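Local coordinates for protein glycosyltransferase (Streptomyces viridochromogenes, PDB 2IUY) that binds UDP and probably transfers a sugar, with retention of anomeric configuration, during biosynthesis of the antibiotic avilamycin A, at residues Ala83-Val88 against Pro103-Ile108; Leu236-Ala241 against Val269-Gly274; Pro253-Val258 against Ala277-Ser282. All coordinates share one frame; numbering follows the deposited sequence.

Contact 1 of 3, residues Ala83-Val88 against Pro103-Ile108; sequences ADVDVV and PGTAFI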
ATOM      1  N   ALA A  83      11.234 -10.658 -23.970  1.00 15.59           N
ATOM      2  CA  ALA A  83      10.931 -11.586 -22.870  1.00 15.36           C
ATOM      3  C   ALA A  83       9.924 -12.606 -23.323  1.00 15.46           C
ATOM      4  O   ALA A  83       8.968 -12.293 -24.052  1.00 16.25           O
ATOM      5  CB  ALA A  83      10.424 -10.849 -21.602  1.00 14.97           C
ATOM      6  N   ASP A  84      10.185 -13.848 -22.932  1.00 14.64           N
ATOM      7  CA  ASP A  84       9.203 -14.885 -23.024  1.00 15.18           C
ATOM      8  C   ASP A  84       8.362 -14.960 -21.727  1.00 13.67           C
ATOM      9  O   ASP A  84       8.531 -15.854 -20.926  1.00 12.74           O
ATOM     10  CB  ASP A  84       9.918 -16.216 -23.313  1.00 15.36           C
ATOM     11  CG  ASP A  84       8.951 -17.363 -23.617  1.00 19.10           C
ATOM     12  OD1 ASP A  84       7.766 -17.099 -23.919  1.00 17.54           O
ATOM     13  OD2 ASP A  84       9.394 -18.533 -23.587  1.00 22.00           O
ATOM     14  N   VAL A  85       7.430 -14.029 -21.515  1.00 13.79           N
ATOM     15  CA  VAL A  85       6.535 -14.146 -20.335  1.00 12.37           C
ATOM     16  C   VAL A  85       5.108 -14.152 -20.801  1.00 11.68           C
ATOM     17  O   VAL A  85       4.840 -13.694 -21.895  1.00 11.92           O
ATOM     18  CB  VAL A  85       6.735 -13.022 -19.294  1.00 13.42           C
ATOM     19  CG1 VAL A  85       8.101 -13.150 -18.589  1.00 11.92           C
ATOM     20  CG2 VAL A  85       6.514 -11.626 -19.905  1.00 13.23           C
ATOM     21  N   ASP A  86       4.177 -14.645 -19.992  1.00 10.51           N
ATOM     22  CA  ASP A  86       2.796 -14.664 -20.426  1.00 10.05           C
ATOM     23  C   ASP A  86       2.064 -13.334 -20.160  1.00  9.28           C
ATOM     24  O   ASP A  86       1.108 -12.992 -20.871  1.00  7.76           O
ATOM     25  CB  ASP A  86       2.041 -15.803 -19.772  1.00 10.82           C
ATOM     26  CG  ASP A  86       2.677 -17.168 -20.053  1.00 15.19           C
ATOM     27  OD1 ASP A  86       2.685 -17.621 -21.236  1.00 17.87           O
ATOM     28  OD2 ASP A  86       3.240 -17.738 -19.091  1.00 15.17           O
ATOM     29  N   VAL A  87       2.539 -12.611 -19.145  1.00  8.94           N
ATOM     30  CA  VAL A  87       1.824 -11.486 -18.544  1.00  9.49           C
ATOM     31  C   VAL A  87       2.857 -10.475 -18.101  1.00  8.47           C
ATOM     32  O   VAL A  87       3.842 -10.831 -17.435  1.00  8.68           O
ATOM     33  CB  VAL A  87       1.037 -11.935 -17.228  1.00 10.21           C
ATOM     34  CG1 VAL A  87       0.378 -10.738 -16.517  1.00 11.36           C
ATOM     35  CG2 VAL A  87      -0.024 -13.017 -17.527  1.00 11.08           C
ATOM     36  N   VAL A  88       2.631  -9.221 -18.479  1.00  8.20           N
ATOM     37  CA  VAL A  88       3.328  -8.082 -17.884  1.00  7.34           C
ATOM     38  C   VAL A  88       2.337  -7.340 -17.009  1.00  7.28           C
ATOM     39  O   VAL A  88       1.368  -6.826 -17.493  1.00  7.12           O
ATOM     40  CB  VAL A  88       3.912  -7.125 -18.960  1.00  8.00           C
ATOM     41  CG1 VAL A  88       4.472  -5.826 -18.349  1.00  5.94           C
ATOM     42  CG2 VAL A  88       5.011  -7.858 -19.750  1.00  6.11           C
ATOM     43  N   PRO A 103       3.960 -10.876 -29.452  1.00 13.79           N
ATOM     44  CA  PRO A 103       2.575 -11.337 -29.619  1.00 12.74           C
ATOM     45  C   PRO A 103       2.273 -12.398 -28.592  1.00 12.02           C
ATOM     46  O   PRO A 103       3.115 -13.237 -28.304  1.00 12.12           O
ATOM     47  CB  PRO A 103       2.571 -11.991 -31.013  1.00 13.10           C
ATOM     48  CG  PRO A 103       3.838 -11.547 -31.694  1.00 13.10           C
ATOM     49  CD  PRO A 103       4.794 -11.073 -30.662  1.00 13.40           C
ATOM     50  N   GLY A 104       1.086 -12.360 -28.018  1.00 12.34           N
ATOM     51  CA  GLY A 104       0.694 -13.371 -27.061  1.00 12.58           C
ATOM     52  C   GLY A 104       0.851 -12.885 -25.627  1.00 13.21           C
ATOM     53  O   GLY A 104       0.290 -13.478 -24.697  1.00 14.20           O
ATOM     54  N   THR A 105       1.601 -11.812 -25.430  1.00 12.51           N
ATOM     55  CA  THR A 105       1.844 -11.328 -24.069  1.00 12.22           C
ATOM     56  C   THR A 105       0.687 -10.424 -23.611  1.00 12.44           C
ATOM     57  O   THR A 105       0.399  -9.418 -24.238  1.00 12.44           O
ATOM     58  CB  THR A 105       3.239 -10.619 -23.932  1.00 11.78           C
ATOM     59  OG1 THR A 105       4.253 -11.526 -24.360  1.00  9.52           O
ATOM     60  CG2 THR A 105       3.520 -10.286 -22.489  1.00  9.29           C
ATOM     61  N   ALA A 106       0.044 -10.786 -22.491  1.00 11.63           N
ATOM     62  CA  ALA A 106      -1.027  -9.955 -21.913  1.00  9.61           C
ATOM     63  C   ALA A 106      -0.428  -8.793 -21.127  1.00  8.93           C
ATOM     64  O   ALA A 106       0.633  -8.918 -20.506  1.00  7.54           O
ATOM     65  CB  ALA A 106      -1.940 -10.817 -20.965  1.00  8.68           C
ATOM     66  N   PHE A 107      -1.114  -7.661 -21.161  1.00  8.32           N
ATOM     67  CA  PHE A 107      -0.699  -6.510 -20.377  1.00  9.49           C
ATOM     68  C   PHE A 107      -1.799  -6.158 -19.351  1.00  9.11           C
ATOM     69  O   PHE A 107      -2.982  -6.006 -19.698  1.00  8.00           O
ATOM     70  CB  PHE A 107      -0.358  -5.313 -21.266  1.00  9.02           C
ATOM     71  CG  PHE A 107       0.160  -4.149 -20.502  1.00  9.83           C
ATOM     72  CD1 PHE A 107       1.511  -4.083 -20.118  1.00  9.43           C
ATOM     73  CD2 PHE A 107      -0.701  -3.115 -20.124  1.00  9.89           C
ATOM     74  CE1 PHE A 107       1.985  -2.989 -19.377  1.00  9.08           C
ATOM     75  CE2 PHE A 107      -0.234  -2.007 -19.412  1.00  8.60           C
ATOM     76  CZ  PHE A 107       1.096  -1.956 -19.017  1.00  9.24           C
ATOM     77  N   ILE A 108      -1.389  -6.077 -18.083  1.00  7.88           N
ATOM     78  CA  ILE A 108      -2.292  -5.711 -16.988  1.00  7.79           C
ATOM     79  C   ILE A 108      -1.606  -4.710 -16.066  1.00  7.81           C
ATOM     80  O   ILE A 108      -0.373  -4.720 -15.917  1.00  6.46           O
ATOM     81  CB  ILE A 108      -2.790  -7.000 -16.174  1.00  7.65           C
ATOM     82  CG1 ILE A 108      -3.990  -6.650 -15.261  1.00  7.93           C
ATOM     83  CG2 ILE A 108      -1.616  -7.707 -15.421  1.00  5.10           C
ATOM     84  CD1 ILE A 108      -4.742  -7.883 -14.672  1.00  8.14           C
TER

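Contact 2 of 3, residues Leu236-Ala241 against Val269-Gly274; sequences LAMSQA and VGTGNG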
ATOM      1  N   LEU A 236      -3.567   5.056  12.803  1.00  9.03           N
ATOM      2  CA  LEU A 236      -4.409   6.154  12.366  1.00  8.25           C
ATOM      3  C   LEU A 236      -4.086   6.404  10.889  1.00  8.79           C
ATOM      4  O   LEU A 236      -2.943   6.757  10.516  1.00  8.96           O
ATOM      5  CB  LEU A 236      -4.109   7.404  13.210  1.00  8.75           C
ATOM      6  CG  LEU A 236      -4.145   7.298  14.746  1.00  9.63           C
ATOM      7  CD1 LEU A 236      -4.037   8.736  15.410  1.00  8.37           C
ATOM      8  CD2 LEU A 236      -5.405   6.570  15.272  1.00  8.62           C
ATOM      9  N   ALA A 237      -5.080   6.162  10.049  1.00  8.75           N
ATOM     10  CA  ALA A 237      -4.962   6.378   8.599  1.00  8.45           C
ATOM     11  C   ALA A 237      -5.924   7.499   8.246  1.00  7.79           C
ATOM     12  O   ALA A 237      -7.114   7.271   8.049  1.00  7.70           O
ATOM     13  CB  ALA A 237      -5.329   5.084   7.852  1.00  8.54           C
HETATM   14  N   MSE A 238      -5.404   8.724   8.179  1.00  8.48           N
HETATM   15  CA  MSE A 238      -6.257   9.933   8.265  1.00  8.72           C
HETATM   16  C   MSE A 238      -6.200  10.782   7.025  1.00  8.51           C
HETATM   17  O   MSE A 238      -6.228  11.996   7.118  1.00  9.01           O
HETATM   18  CB  MSE A 238      -5.815  10.780   9.470  1.00  9.64           C
HETATM   19  CG  MSE A 238      -5.762  10.025  10.805  1.00  9.82           C
HETATM   20 SE   MSE A 238      -7.455   9.378  11.420  1.00 14.29          SE
HETATM   21  CE  MSE A 238      -8.221  11.121  12.009  1.00 12.82           C
ATOM     22  N   SER A 239      -6.160  10.129   5.864  1.00  8.51           N
ATOM     23  CA  SER A 239      -6.061  10.805   4.591  1.00  8.48           C
ATOM     24  C   SER A 239      -7.191  11.827   4.504  1.00  8.20           C
ATOM     25  O   SER A 239      -8.295  11.573   4.984  1.00  7.10           O
ATOM     26  CB  SER A 239      -6.064   9.812   3.421  1.00  7.56           C
ATOM     27  OG  SER A 239      -4.905   8.983   3.453  1.00  8.75           O
ATOM     28  N   GLN A 240      -6.877  12.993   3.937  1.00  8.81           N
ATOM     29  CA  GLN A 240      -7.781  14.133   3.927  1.00  8.71           C
ATOM     30  C   GLN A 240      -8.169  14.477   2.502  1.00  9.46           C
ATOM     31  O   GLN A 240      -7.393  14.320   1.562  1.00  9.59           O
ATOM     32  CB  GLN A 240      -7.127  15.361   4.612  1.00  9.37           C
ATOM     33  CG  GLN A 240      -6.778  15.160   6.109  1.00  9.49           C
ATOM     34  CD  GLN A 240      -8.002  14.985   7.014  1.00 11.41           C
ATOM     35  OE1 GLN A 240      -8.896  15.833   7.045  1.00 12.18           O
ATOM     36  NE2 GLN A 240      -8.014  13.901   7.800  1.00  9.97           N
ATOM     37  N   ALA A 241      -9.398  14.927   2.318  1.00 11.22           N
ATOM     38  CA  ALA A 241      -9.828  15.304   0.979  1.00 11.78           C
ATOM     39  C   ALA A 241      -9.382  16.744   0.645  1.00 12.44           C
ATOM     40  O   ALA A 241     -10.122  17.725   0.789  1.00 13.90           O
ATOM     41  CB  ALA A 241     -11.331  15.083   0.801  1.00 12.02           C
ATOM     42  N   VAL A 269      -8.033   3.339  13.146  1.00 11.39           N
ATOM     43  CA  VAL A 269      -8.968   4.458  13.023  1.00 10.92           C
ATOM     44  C   VAL A 269      -8.624   5.209  11.731  1.00 10.74           C
ATOM     45  O   VAL A 269      -7.491   5.571  11.540  1.00 11.00           O
ATOM     46  CB  VAL A 269      -8.831   5.444  14.209  1.00 11.12           C
ATOM     47  CG1 VAL A 269      -9.699   6.730  13.953  1.00  8.88           C
ATOM     48  CG2 VAL A 269      -9.170   4.756  15.497  1.00  9.76           C
ATOM     49  N   GLY A 270      -9.594   5.436  10.856  1.00 10.20           N
ATOM     50  CA  GLY A 270      -9.338   6.247   9.687  1.00 10.00           C
ATOM     51  C   GLY A 270     -10.485   7.206   9.345  1.00 10.09           C
ATOM     52  O   GLY A 270     -11.558   7.141   9.913  1.00  9.17           O
ATOM     53  N   THR A 271     -10.227   8.090   8.405  1.00  9.10           N
ATOM     54  CA  THR A 271     -11.267   8.853   7.753  1.00 10.49           C
ATOM     55  C   THR A 271     -11.962   7.946   6.721  1.00 10.71           C
ATOM     56  O   THR A 271     -11.615   6.765   6.621  1.00 10.15           O
ATOM     57  CB  THR A 271     -10.667  10.056   7.039  1.00  9.90           C
ATOM     58  OG1 THR A 271      -9.743   9.569   6.047  1.00  8.90           O
ATOM     59  CG2 THR A 271      -9.944  10.965   8.051  1.00  9.03           C
ATOM     60  N   GLY A 272     -12.961   8.492   6.020  1.00  9.79           N
ATOM     61  CA  GLY A 272     -13.643   7.788   4.950  1.00  9.88           C
ATOM     62  C   GLY A 272     -13.094   8.131   3.573  1.00 11.11           C
ATOM     63  O   GLY A 272     -13.718   7.823   2.549  1.00 11.72           O
ATOM     64  N   ASN A 273     -11.928   8.778   3.535  1.00 11.19           N
ATOM     65  CA  ASN A 273     -11.310   9.168   2.280  1.00 11.47           C
ATOM     66  C   ASN A 273     -10.976   8.020   1.336  1.00 11.20           C
ATOM     67  O   ASN A 273     -10.278   7.043   1.741  1.00 10.65           O
ATOM     68  CB  ASN A 273     -10.034   9.972   2.519  1.00 11.21           C
ATOM     69  CG  ASN A 273      -9.510  10.582   1.248  1.00 13.82           C
ATOM     70  OD1 ASN A 273      -8.602  10.030   0.585  1.00  8.99           O
ATOM     71  ND2 ASN A 273     -10.134  11.692   0.842  1.00 11.43           N
ATOM     72  N   GLY A 274     -11.432   8.146   0.076  1.00  9.94           N
ATOM     73  CA  GLY A 274     -11.030   7.185  -0.961  1.00  9.32           C
ATOM     74  C   GLY A 274     -11.334   5.757  -0.531  1.00  8.76           C
ATOM     75  O   GLY A 274     -12.392   5.477  -0.028  1.00  8.44           O
TER

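Contact 3 of 3, residues Pro253-Val258 against Ala277-Ser282; sequences PGATVV and AEIVPS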
ATOM      1  N   PRO A 253      -5.879   5.798  -2.843  1.00  9.45           N
ATOM      2  CA  PRO A 253      -6.148   4.612  -3.700  1.00  9.92           C
ATOM      3  C   PRO A 253      -6.405   3.257  -3.022  1.00  9.32           C
ATOM      4  O   PRO A 253      -7.422   2.583  -3.366  1.00  8.84           O
ATOM      5  CB  PRO A 253      -4.928   4.535  -4.639  1.00 10.04           C
ATOM      6  CG  PRO A 253      -4.245   5.862  -4.523  1.00 10.53           C
ATOM      7  CD  PRO A 253      -4.634   6.491  -3.215  1.00 10.58           C
ATOM      8  N   GLY A 254      -5.527   2.883  -2.074  1.00  8.53           N
ATOM      9  CA  GLY A 254      -5.552   1.578  -1.462  1.00  9.46           C
ATOM     10  C   GLY A 254      -5.055   1.448  -0.027  1.00 10.43           C
ATOM     11  O   GLY A 254      -5.427   0.475   0.668  1.00 10.24           O
ATOM     12  N   ALA A 255      -4.228   2.395   0.431  1.00  9.80           N
ATOM     13  CA  ALA A 255      -3.830   2.487   1.847  1.00  9.56           C
ATOM     14  C   ALA A 255      -3.278   1.177   2.410  1.00  9.70           C
ATOM     15  O   ALA A 255      -3.905   0.494   3.213  1.00  8.61           O
ATOM     16  CB  ALA A 255      -4.976   3.013   2.732  1.00 10.07           C
ATOM     17  N   THR A 256      -2.097   0.836   1.949  1.00 10.73           N
ATOM     18  CA  THR A 256      -1.417  -0.382   2.324  1.00 12.03           C
ATOM     19  C   THR A 256      -1.295  -0.499   3.865  1.00 11.79           C
ATOM     20  O   THR A 256      -1.401  -1.583   4.418  1.00 11.90           O
ATOM     21  CB  THR A 256      -0.014  -0.403   1.629  1.00 12.57           C
ATOM     22  OG1 THR A 256       0.606  -1.711   1.787  1.00 16.33           O
ATOM     23  CG2 THR A 256       0.877   0.674   2.217  1.00 11.65           C
ATOM     24  N   VAL A 257      -1.133   0.632   4.564  1.00 11.32           N
ATOM     25  CA  VAL A 257      -0.944   0.596   6.035  1.00 10.29           C
ATOM     26  C   VAL A 257      -2.129  -0.049   6.756  1.00  9.22           C
ATOM     27  O   VAL A 257      -1.954  -0.588   7.824  1.00  8.40           O
ATOM     28  CB  VAL A 257      -0.680   2.021   6.654  1.00 11.03           C
ATOM     29  CG1 VAL A 257      -2.007   2.846   6.794  1.00  8.27           C
ATOM     30  CG2 VAL A 257       0.089   1.902   7.984  1.00 12.43           C
ATOM     31  N   VAL A 258      -3.320  -0.006   6.151  1.00  7.70           N
ATOM     32  CA  VAL A 258      -4.516  -0.610   6.756  1.00  6.85           C
ATOM     33  C   VAL A 258      -4.372  -2.149   6.875  1.00  6.02           C
ATOM     34  O   VAL A 258      -4.584  -2.732   7.961  1.00  5.05           O
ATOM     35  CB  VAL A 258      -5.827  -0.231   5.986  1.00  6.32           C
ATOM     36  CG1 VAL A 258      -7.096  -0.986   6.562  1.00  7.73           C
ATOM     37  CG2 VAL A 258      -6.102   1.266   6.050  1.00  6.11           C
ATOM     38  N   ALA A 277     -13.042   4.365   3.361  1.00  9.45           N
ATOM     39  CA  ALA A 277     -14.458   4.040   3.601  1.00  9.36           C
ATOM     40  C   ALA A 277     -14.760   2.523   3.435  1.00  9.15           C
ATOM     41  O   ALA A 277     -15.652   1.981   4.087  1.00  8.81           O
ATOM     42  CB  ALA A 277     -15.359   4.910   2.669  1.00  9.48           C
ATOM     43  N   GLU A 278     -14.012   1.869   2.562  1.00  9.10           N
ATOM     44  CA  GLU A 278     -14.261   0.469   2.140  1.00  9.95           C
ATOM     45  C   GLU A 278     -13.576  -0.547   3.034  1.00  9.85           C
ATOM     46  O   GLU A 278     -14.119  -1.639   3.280  1.00  9.67           O
ATOM     47  CB  GLU A 278     -13.812   0.269   0.668  1.00  9.66           C
ATOM     48  CG  GLU A 278     -14.766   0.938  -0.389  1.00 10.72           C
ATOM     49  CD  GLU A 278     -14.117   1.061  -1.780  1.00 10.08           C
ATOM     50  OE1 GLU A 278     -13.667   0.043  -2.330  1.00  9.36           O
ATOM     51  OE2 GLU A 278     -14.015   2.182  -2.306  1.00  8.40           O
ATOM     52  N   ILE A 279     -12.391  -0.181   3.533  1.00  9.20           N
ATOM     53  CA  ILE A 279     -11.543  -1.143   4.235  1.00  8.69           C
ATOM     54  C   ILE A 279     -11.400  -0.940   5.718  1.00  8.89           C
ATOM     55  O   ILE A 279     -11.253  -1.909   6.444  1.00  8.74           O
ATOM     56  CB  ILE A 279     -10.128  -1.307   3.565  1.00  9.60           C
ATOM     57  CG1 ILE A 279      -9.342   0.036   3.483  1.00  9.59           C
ATOM     58  CG2 ILE A 279     -10.289  -1.847   2.164  1.00  7.42           C
ATOM     59  CD1 ILE A 279      -7.876  -0.214   2.943  1.00  5.84           C
ATOM     60  N   VAL A 280     -11.437   0.311   6.164  1.00  9.64           N
ATOM     61  CA  VAL A 280     -11.291   0.635   7.594  1.00  9.99           C
ATOM     62  C   VAL A 280     -12.361  -0.004   8.489  1.00 10.21           C
ATOM     63  O   VAL A 280     -12.000  -0.581   9.519  1.00  9.71           O
ATOM     64  CB  VAL A 280     -11.141   2.145   7.858  1.00 10.39           C
ATOM     65  CG1 VAL A 280     -11.119   2.460   9.381  1.00  7.78           C
ATOM     66  CG2 VAL A 280      -9.821   2.649   7.161  1.00  9.64           C
ATOM     67  N   PRO A 281     -13.650   0.022   8.067  1.00 10.71           N
ATOM     68  CA  PRO A 281     -14.692  -0.550   8.941  1.00 11.32           C
ATOM     69  C   PRO A 281     -14.488  -2.054   9.173  1.00 11.42           C
ATOM     70  O   PRO A 281     -14.909  -2.584  10.197  1.00 11.94           O
ATOM     71  CB  PRO A 281     -15.994  -0.301   8.168  1.00 11.15           C
ATOM     72  CG  PRO A 281     -15.663   0.874   7.246  1.00 11.76           C
ATOM     73  CD  PRO A 281     -14.244   0.555   6.826  1.00 10.93           C
ATOM     74  N   SER A 282     -13.810  -2.725   8.261  1.00 11.77           N
ATOM     75  CA  SER A 282     -13.551  -4.158   8.443  1.00 11.95           C
ATOM     76  C   SER A 282     -12.595  -4.435   9.591  1.00 11.18           C
ATOM     77  O   SER A 282     -12.560  -5.547  10.106  1.00 12.27           O
ATOM     78  CB  SER A 282     -12.972  -4.766   7.160  1.00 11.36           C
ATOM     79  OG  SER A 282     -13.899  -4.690   6.114  1.00 13.46           O
TER

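Contact 1 of 3, residues Ala83-Val88 against Pro103-Ile108
Main-chain hydrogen bonds do most of the joining. Strands 87-90 and 106-111 run parallel here, with V87 opposite A106 and V88 opposite F107. A106 N donates to D86 O, 2.9 Å away. It comes from above the carbonyl plane of D86, 28° out of it. V88 N meets A106 O nearly along the C=O axis, 2.9 Å from N to O. V88 O takes the N-H of I108 in the same head-on way, 2.9 Å from V88 O to I108 N. Both of these bonds are straight, 174° at the hydrogen. V88 thus bonds through N and O to the two neighbours of F107, the usual parallel pattern. A CA-H...O contact lies beside them, V87 CA to A106 O at 3.4 Å.

Side-chain polar contact is slight. T105 OG1 lies 3.3 Å from V85 O, a weak bond, and P102 O is also within weak reach of T105 OG1. The CB of D86 points away from 103-108, and its OD2 accepts the backbone N-H of K5, at the start of strand 5-9.

Apolar contact falls on both faces of the sheet. On one, the F107 ring, with CG anti to the backbone N (chi1 -176°), brings its CD1-CE1 bond to V88 CG1, which is 3.9 Å from F107 CD1. The other V88 methyl, CG2, crosses obliquely to T105 CG2 at 4.0 Å. On the other face, V87 CG1 and I108 CG2 lie side by side, 3.8 Å apart. Y332 of helix 321-336 touches both residues.

The pair lies in the interior of the parallel sheet of the N-terminal Rossmann-like domain of a GT-B fold. Its peptide bonds fix the register, while the side chains meet almost wholly by apolar packing, V87 and I108 on the face toward helix 321-336, V88 and F107 on the other.

Contact 2 of 3, residues Leu236-Ala241 against Val269-Gly274
T271 OG1 is held by two hydrogen bonds. T271 OG1 donates to S239 O over 2.7 Å, in the carbonyl plane and on a lone pair. In the second, weak bond, N273 N donates to T271 OG1 at 3.4 Å. A chi1 of 61° puts OG1 in the crowded position between backbone N and carbonyl carbon. T271 CG2 then lies 3.5 Å from Q240 NE2. Q240 NE2 donates to the O of selenomethionine M238 at 2.7 Å, from above the carbonyl plane. N273 sets its CB against S239 O, while OD1 accepts from E252 N and ND2 donates to W250 O and Y289 OH. Upstream, strands 234-237 and 268-270 are parallel neighbours of a beta-alpha-beta unit, with helix 256-263 between them, in the C-terminal GT-B domain. A237 N donates to V269 O at 2.9 Å, in the carbonyl plane. A237 O accepts the N-H of T271, so A237 bonds both neighbours of G270. G270 CA is 2.9 Å from A237 O, an approach that depends on glycine having no CB. L236 CD2 lies alongside V269 CB at 3.8 Å. S239 OG bonds E252, and its side chain lies about 4 Å from that of UDP-binding K175.

Contact 3 of 3, residues Pro253-Val258 against Ala277-Ser282
E278 lies on the short helix 276-279 and faces elsewhere. Its OE1 and OE2 accept the N-H groups of R128 and A129, at the start of helix 128-133. I279 comes next and makes most of the contact. Its CG1 sits in the crowded position between backbone N and carbonyl carbon, at chi1 58°. The chain then extends, chi2 174°, and its tip CD1 reaches the other segment. I279 CD1 lies 3.4 Å from G254 O and 3.7 Å from V258 CB. It rests against the isopropyl group of V258, with V258 CG1 and CG2 scarcely farther from I279 CD1 than CB, at 3.8 and 3.9 Å. A255 CB is a looser neighbour, 4.3 Å from I279 CD1. V280 follows with one methyl, its CG2 meeting V258 CG2 at 4.1 Å, the two side chains crossing at about a right angle. W319 of helix 308-319 also touches V258 and I279. No hydrogen bond links the segments. The CB of V258 points toward 277-282, that of T256 away. T256, V257 and E260 contact UDP when it is bound. Segment 253-258 lies within the EX7E motif of GT4 enzymes, whose second glutamate is E260.

In the fold
From the N terminus, contact 1 comes first. It closes a short loop, with no helix in it, between neighbouring strands 87-90 and 106-111 of the first parallel sheet. It is complete well before the other two open. Contact 2 then opens at strand 234-237. Contact 3 opens at 253-258, contact 2 closes at 269-274, and contact 3 closes at 277-282, so these two cross. Their centres are about 9 Å apart and they touch: A237 CB packs on V257 CG1. Together they tie the second sheet to helices 256-263 and 276-279 near the UDP site. Contact 1 lies in the other domain, its centre about 36 Å from that of contact 2.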